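Local coordinates for Lpg0393 helical bundle domain-containing protein (Legionella pneumophila subsp. pneumophila str. Philadelphia 1, PDB 4R0G) that acts as a guanine-nucleotide exchange factor for the small GTPases Rab5, Rab21 and Rab22, probably through its VPS9-like domain, at residues L21-P24 with K25-E29; I91-F94 with P95-Y99; A234-E237 with E238-K242. All blocks are in the same frame, centred on the assembly; numbering follows the deposited sequence.

Interaction 1 (L21-P24 with K25-E29)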
# COMPACT_ATOMS: atom_id res chain seq x y z
N LEU A 21 -6.31 5.30 -16.29
CA LEU A 21 -5.42 4.15 -16.00
C LEU A 21 -5.85 2.82 -16.62
O LEU A 21 -5.17 1.81 -16.45
CB LEU A 21 -5.25 3.97 -14.48
CG LEU A 21 -4.49 5.09 -13.74
CD1 LEU A 21 -4.33 4.76 -12.29
CD2 LEU A 21 -3.13 5.30 -14.36
N GLN A 22 -7.00 2.82 -17.29
CA GLN A 22 -7.55 1.62 -17.92
C GLN A 22 -7.05 1.52 -19.36
O GLN A 22 -7.28 0.54 -20.09
CB GLN A 22 -9.07 1.75 -17.93
CG GLN A 22 -9.85 0.54 -17.54
CD GLN A 22 -11.29 0.91 -17.22
OE1 GLN A 22 -11.68 0.95 -16.06
NE2 GLN A 22 -12.09 1.20 -18.27
N TRP A 23 -6.37 2.59 -19.74
CA TRP A 23 -5.81 2.77 -21.06
C TRP A 23 -4.91 1.62 -21.51
O TRP A 23 -5.10 1.07 -22.60
CB TRP A 23 -5.00 4.07 -21.06
CG TRP A 23 -4.55 4.55 -22.37
CD1 TRP A 23 -5.10 4.28 -23.59
CD2 TRP A 23 -3.46 5.44 -22.61
NE1 TRP A 23 -4.41 4.95 -24.58
CE2 TRP A 23 -3.40 5.67 -24.01
CE3 TRP A 23 -2.52 6.07 -21.78
CZ2 TRP A 23 -2.43 6.49 -24.61
CZ3 TRP A 23 -1.55 6.89 -22.36
CH2 TRP A 23 -1.52 7.10 -23.78
N PRO A 24 -3.90 1.28 -20.68
CA PRO A 24 -3.01 0.27 -21.24
C PRO A 24 -3.67 -1.11 -21.43
O PRO A 24 -3.19 -1.94 -22.21
CB PRO A 24 -1.81 0.28 -20.27
CG PRO A 24 -2.29 0.86 -19.04
CD PRO A 24 -3.47 1.70 -19.33
N LYS A 25 -4.80 -1.34 -20.76
CA LYS A 25 -5.56 -2.57 -20.97
C LYS A 25 -6.30 -2.52 -22.32
O LYS A 25 -6.45 -3.54 -23.00
CB LYS A 25 -6.53 -2.81 -19.79
CG LYS A 25 -7.26 -4.12 -19.86
CD LYS A 25 -8.56 -4.10 -19.05
CE LYS A 25 -9.34 -5.42 -19.27
NZ LYS A 25 -10.35 -5.71 -18.19
N PHE A 26 -6.75 -1.33 -22.71
CA PHE A 26 -7.38 -1.13 -24.02
C PHE A 26 -6.37 -1.27 -25.15
O PHE A 26 -6.59 -1.97 -26.14
CB PHE A 26 -8.09 0.24 -24.05
CG PHE A 26 -8.26 0.83 -25.43
CD1 PHE A 26 -9.31 0.44 -26.25
CD2 PHE A 26 -7.38 1.82 -25.89
CE1 PHE A 26 -9.46 0.99 -27.52
CE2 PHE A 26 -7.53 2.38 -27.16
CZ PHE A 26 -8.57 1.96 -27.97
N ILE A 27 -5.23 -0.61 -24.97
CA ILE A 27 -4.15 -0.70 -25.93
C ILE A 27 -3.75 -2.15 -26.12
O ILE A 27 -3.36 -2.55 -27.20
CB ILE A 27 -2.98 0.19 -25.49
CG1 ILE A 27 -3.38 1.65 -25.65
CG2 ILE A 27 -1.73 -0.07 -26.31
CD1 ILE A 27 -2.30 2.65 -25.26
N ALA A 28 -3.89 -2.98 -25.10
CA ALA A 28 -3.46 -4.36 -25.24
C ALA A 28 -4.45 -5.16 -26.07
O ALA A 28 -4.08 -6.13 -26.72
CB ALA A 28 -3.25 -4.99 -23.88
N GLU A 29 -5.72 -4.76 -26.03
CA GLU A 29 -6.74 -5.42 -26.85
C GLU A 29 -6.82 -4.90 -28.28
O GLU A 29 -6.95 -5.68 -29.23
CB GLU A 29 -8.11 -5.36 -26.18
CG GLU A 29 -8.20 -6.31 -25.02
CD GLU A 29 -9.63 -6.62 -24.63
OE1 GLU A 29 -10.39 -5.64 -24.40
OE2 GLU A 29 -9.98 -7.82 -24.56
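Trp23 and Ile27, one helical turn apart, are joined twice, through backbone and side chain. Ile27 N donates to Trp23 O at 2.9 Å with an N-H...O angle of 174°, meeting the carbonyl almost end-on. On the side-chain level Ile27 CD1 sits over one face of the indole, 3.5 Å from the centroid of the five-membered ring and 25° off its normal, a CH-pi contact displaced toward the rim. The Trp23 torsion (chi1 -170°, CG beside its own carbonyl carbon) swings the indole along the helix toward this methyl. Phe26 instead approaches the indole at its edge, with Phe26 CD2 4.1 Å from Trp23 CD1.

The backbone acceptors of the first turn find donors in the next. Gln22 O takes Phe26 N at 3.3 Å, lying in the carbonyl plane, and more weakly Lys25 N; Pro24 O receives a weak bond from Ala28 N. Trp23 NE1, beside the Ile27 methyl, has its own acceptor in a weak hydrogen bond to Thr5 OG1 of helix 5-14. From that helix Tyr8 meets both the Trp23 and Phe26 rings, while Ile27 continues onto Met43, Leu46 and Leu47 of helix 40-53.

With its N-H weakly bonded to Thr5 OG1, the indole still offers a pi face to the apolar Ile27 methyl, which suggests that polar and nonpolar contacts are divided between separate parts of the same ring.

Interaction 2 (I91-F94 with P95-Y99)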
# COMPACT_ATOMS: atom_id res chain seq x y z
N ILE A 91 6.76 5.39 -18.13
CA ILE A 91 7.91 4.97 -18.92
C ILE A 91 7.70 5.37 -20.37
O ILE A 91 8.67 5.63 -21.10
CB ILE A 91 8.22 3.47 -18.77
CG1 ILE A 91 8.56 3.16 -17.31
CG2 ILE A 91 9.39 3.10 -19.60
CD1 ILE A 91 8.71 1.68 -17.06
N ALA A 92 6.43 5.46 -20.78
CA ALA A 92 6.12 5.96 -22.13
C ALA A 92 6.21 7.48 -22.19
O ALA A 92 6.47 8.04 -23.24
CB ALA A 92 4.77 5.52 -22.57
N LEU A 93 5.99 8.12 -21.05
CA LEU A 93 5.89 9.57 -20.95
C LEU A 93 7.18 10.30 -21.32
O LEU A 93 7.18 11.34 -22.00
CB LEU A 93 5.50 9.94 -19.52
CG LEU A 93 5.67 11.43 -19.21
CD1 LEU A 93 4.70 12.25 -20.01
CD2 LEU A 93 5.51 11.73 -17.72
N PHE A 94 8.28 9.75 -20.83
CA PHE A 94 9.56 10.40 -20.93
C PHE A 94 10.04 10.48 -22.37
O PHE A 94 10.44 11.56 -22.80
CB PHE A 94 10.59 9.78 -19.97
CG PHE A 94 10.15 9.80 -18.54
CD1 PHE A 94 9.69 10.96 -17.96
CD2 PHE A 94 10.15 8.65 -17.78
CE1 PHE A 94 9.26 10.98 -16.65
CE2 PHE A 94 9.72 8.67 -16.47
CZ PHE A 94 9.28 9.82 -15.92
N PRO A 95 9.97 9.37 -23.12
CA PRO A 95 10.24 9.47 -24.57
C PRO A 95 9.39 10.54 -25.27
O PRO A 95 9.95 11.34 -26.03
CB PRO A 95 9.83 8.11 -25.10
CG PRO A 95 10.02 7.19 -23.97
CD PRO A 95 9.73 7.97 -22.71
N CYS A 96 8.08 10.54 -25.02
CA CYS A 96 7.22 11.57 -25.61
C CYS A 96 7.72 12.99 -25.26
O CYS A 96 7.76 13.86 -26.11
CB CYS A 96 5.74 11.40 -25.19
SG CYS A 96 4.96 9.83 -25.68
N MET A 97 8.12 13.21 -24.01
CA MET A 97 8.66 14.52 -23.63
C MET A 97 9.90 14.86 -24.44
O MET A 97 10.09 15.99 -24.88
CB MET A 97 8.97 14.58 -22.14
CG MET A 97 7.72 14.54 -21.27
SD MET A 97 8.03 14.59 -19.50
CE MET A 97 8.46 16.32 -19.27
N VAL A 98 10.72 13.84 -24.68
CA VAL A 98 11.93 14.00 -25.47
C VAL A 98 11.57 14.31 -26.91
O VAL A 98 12.10 15.26 -27.51
CB VAL A 98 12.78 12.75 -25.39
CG1 VAL A 98 13.98 12.84 -26.36
CG2 VAL A 98 13.19 12.52 -23.95
N TYR A 99 10.66 13.53 -27.46
CA TYR A 99 10.23 13.73 -28.85
C TYR A 99 9.56 15.09 -29.03
O TYR A 99 9.73 15.72 -30.05
CB TYR A 99 9.31 12.61 -29.28
CG TYR A 99 10.05 11.30 -29.37
CD1 TYR A 99 11.41 11.30 -29.61
CD2 TYR A 99 9.39 10.08 -29.23
CE1 TYR A 99 12.10 10.11 -29.73
CE2 TYR A 99 10.07 8.88 -29.33
CZ TYR A 99 11.44 8.91 -29.58
OH TYR A 99 12.16 7.74 -29.69
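Leu93 and Met97 meet in an intrahelical contact, one turn against the next within the long helix 80-101 of the VPS9-like domain, at a kink made by Pro95. The evidence is in the backbone. Pro95 has no N-H to give to Ile91 O, and its ring carbon Pro95 CD faces that oxygen at 3.0 Å instead. The next step is stretched, for Cys96 N reaches Ala92 O at 3.5 Å and the bond is weak, though nearly straight. Normal helical bonding then resumes: Met97 N lies 2.9 Å from Leu93 O, in the carbonyl plane, and Val98 N lies 3.0 Å from Phe94 O, tilted 16° from that plane.

The side chains follow the same spacing. Met97 leaves the backbone with CG beside its own N (chi1 -68°) and runs on extended (chi2 179°), which brings the sulfur to Leu93 at a slant: Met97 SD is 4.0 Å from Leu93 CG, with Leu93 CD1 reaching Met97 CG as well. The bend at chi3 only turns the terminal methyl. The same sulfur lies at the edge of the Phe94 ring, near its plane, 4.3 Å from Phe94 CD1.

Three other helices take up these surfaces. Leu93, Phe94, Met97 and Val98 touch helix 132-151; Ala92, Pro95 and Cys96 lie on helix 40-53; Leu93 and Met97 reach helix 58-71.

Chemically, the contact trades one helical donor for an apolar pyrrolidine ring: one bond is absent, the next is weak, and ordinary bonding returns from Met97 on, while buried apolar side chains on both sides of the kink pack on the neighbouring helices.

Interaction 3 (A234-E237 with E238-K242)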
# COMPACT_ATOMS: atom_id res chain seq x y z
N ALA A 234 -19.13 -16.15 8.76
CA ALA A 234 -18.41 -16.35 10.01
C ALA A 234 -18.32 -15.03 10.76
O ALA A 234 -18.62 -13.98 10.20
CB ALA A 234 -17.02 -16.87 9.72
N GLU A 235 -17.83 -15.09 11.99
CA GLU A 235 -17.75 -13.87 12.80
C GLU A 235 -16.85 -12.84 12.12
O GLU A 235 -17.24 -11.68 11.95
CB GLU A 235 -17.25 -14.17 14.22
CG GLU A 235 -18.28 -14.83 15.12
CD GLU A 235 -17.95 -14.68 16.62
OE1 GLU A 235 -17.95 -13.52 17.11
OE2 GLU A 235 -17.70 -15.71 17.30
N PHE A 236 -15.66 -13.28 11.72
CA PHE A 236 -14.70 -12.42 11.07
C PHE A 236 -15.21 -11.82 9.75
O PHE A 236 -14.92 -10.67 9.46
CB PHE A 236 -13.37 -13.14 10.86
CG PHE A 236 -13.36 -14.09 9.70
CD1 PHE A 236 -13.73 -15.41 9.87
CD2 PHE A 236 -12.94 -13.68 8.44
CE1 PHE A 236 -13.71 -16.30 8.81
CE2 PHE A 236 -12.92 -14.56 7.38
CZ PHE A 236 -13.31 -15.87 7.57
N GLU A 237 -15.98 -12.59 8.97
CA GLU A 237 -16.51 -12.05 7.73
C GLU A 237 -17.32 -10.77 7.99
O GLU A 237 -17.31 -9.87 7.16
CB GLU A 237 -17.38 -13.08 6.98
CG GLU A 237 -16.68 -14.36 6.51
CD GLU A 237 -17.65 -15.35 5.83
OE1 GLU A 237 -18.04 -15.15 4.65
OE2 GLU A 237 -18.04 -16.35 6.49
N GLU A 238 -18.00 -10.69 9.14
CA GLU A 238 -18.96 -9.61 9.45
C GLU A 238 -18.35 -8.21 9.42
O GLU A 238 -18.98 -7.25 8.98
CB GLU A 238 -19.61 -9.80 10.84
CG GLU A 238 -20.61 -10.95 10.98
CD GLU A 238 -21.37 -10.92 12.32
OE1 GLU A 238 -21.48 -9.84 12.94
OE2 GLU A 238 -21.86 -12.00 12.75
N GLU A 239 -17.13 -8.10 9.92
CA GLU A 239 -16.47 -6.80 9.95
C GLU A 239 -16.31 -6.32 8.52
O GLU A 239 -16.64 -5.17 8.20
CB GLU A 239 -15.11 -6.87 10.65
CG GLU A 239 -14.48 -5.50 10.91
CD GLU A 239 -15.36 -4.58 11.77
OE1 GLU A 239 -16.03 -5.08 12.71
OE2 GLU A 239 -15.39 -3.35 11.48
N PHE A 240 -15.85 -7.23 7.65
CA PHE A 240 -15.75 -6.94 6.23
C PHE A 240 -17.06 -6.50 5.61
O PHE A 240 -17.12 -5.42 5.02
CB PHE A 240 -15.20 -8.14 5.46
CG PHE A 240 -13.75 -8.41 5.72
CD1 PHE A 240 -12.79 -7.52 5.28
CD2 PHE A 240 -13.34 -9.55 6.39
CE1 PHE A 240 -11.44 -7.77 5.52
CE2 PHE A 240 -11.99 -9.80 6.63
CZ PHE A 240 -11.05 -8.91 6.19
N LEU A 241 -18.11 -7.30 5.73
CA LEU A 241 -19.40 -6.91 5.20
C LEU A 241 -19.84 -5.51 5.67
O LEU A 241 -20.42 -4.73 4.92
CB LEU A 241 -20.47 -7.93 5.59
CG LEU A 241 -20.29 -9.34 5.09
CD1 LEU A 241 -21.55 -10.14 5.38
CD2 LEU A 241 -19.99 -9.32 3.61
N LYS A 242 -19.56 -5.20 6.93
CA LYS A 242 -19.92 -3.90 7.49
C LYS A 242 -19.22 -2.80 6.72
O LYS A 242 -19.88 -1.88 6.21
CB LYS A 242 -19.57 -3.82 8.99
CG LYS A 242 -20.44 -4.70 9.88
CD LYS A 242 -20.88 -3.97 11.15
CE LYS A 242 -21.87 -4.80 11.98
NZ LYS A 242 -22.47 -4.03 13.12
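Glu237 reaches the following turn with its backbone and the preceding one with its side chain. Glu237 O accepts Leu241 N at 3.0 Å, in the carbonyl plane and nearly straight. Along the side chain, Glu237 CB lies close to Glu238 N, a spacing set by the chain itself. The next atom, Glu237 CG, stands over one face of the neighbouring Phe236 ring, 3.8 Å above its plane and toward its rim. A chi1 of -62° sets CG beside the backbone N, and the extended chain then carries the carboxylate back to Ala234. At the tip, Glu237 OE2 takes a nearly straight hydrogen bond from Ala234 N (169°), met from above the carboxylate plane, and also makes a salt bridge with Arg196 NH1; Glu237 OE1 is hydrogen-bonded to Tyr178 OH.

The bond from Ala234 N to a glutamate three residues on corresponds to one half of a capping box; alanine has no polar side-chain atom to supply the other half. It falls at the start of helix 235-244, in the helical bundle domain, where the first turn is loosely bonded. Glu238 N bonds to Glu235 O at 3.1 Å, though from 55° out of the carbonyl plane, and the bond from Glu239 N to Phe236 O is weak.

Phe240 CE2 comes to the edge of the Phe236 ring, 4.4 Å from Phe236 CD2. The Phe240 ring meets the ring of Tyr178 with almost parallel planes, and both phenylalanines pack against Ser159 of the second subunit.

From the N terminus the contacts come in series, 21-29, then 91-99, then 234-242, and none nests in or crosses another. Each lies within one continuous stretch at or inside a helix, interactions 1 and 3 including residues just before it, so none closes a long loop; long-range ties come from the helices around them. Interactions 1 and 2 share the VPS9-like domain, with centres 18 Å apart and nearest atoms about 6 Å. Helix 40-53 connects them: Leu47 touches both Ile27 and Ala92, while helix 80-101, which carries interaction 2, also reaches Trp23 through Ile89. Interaction 3 lies in the helical bundle domain, its centre 46 Å from that of interaction 2, and it alone touches the second subunit.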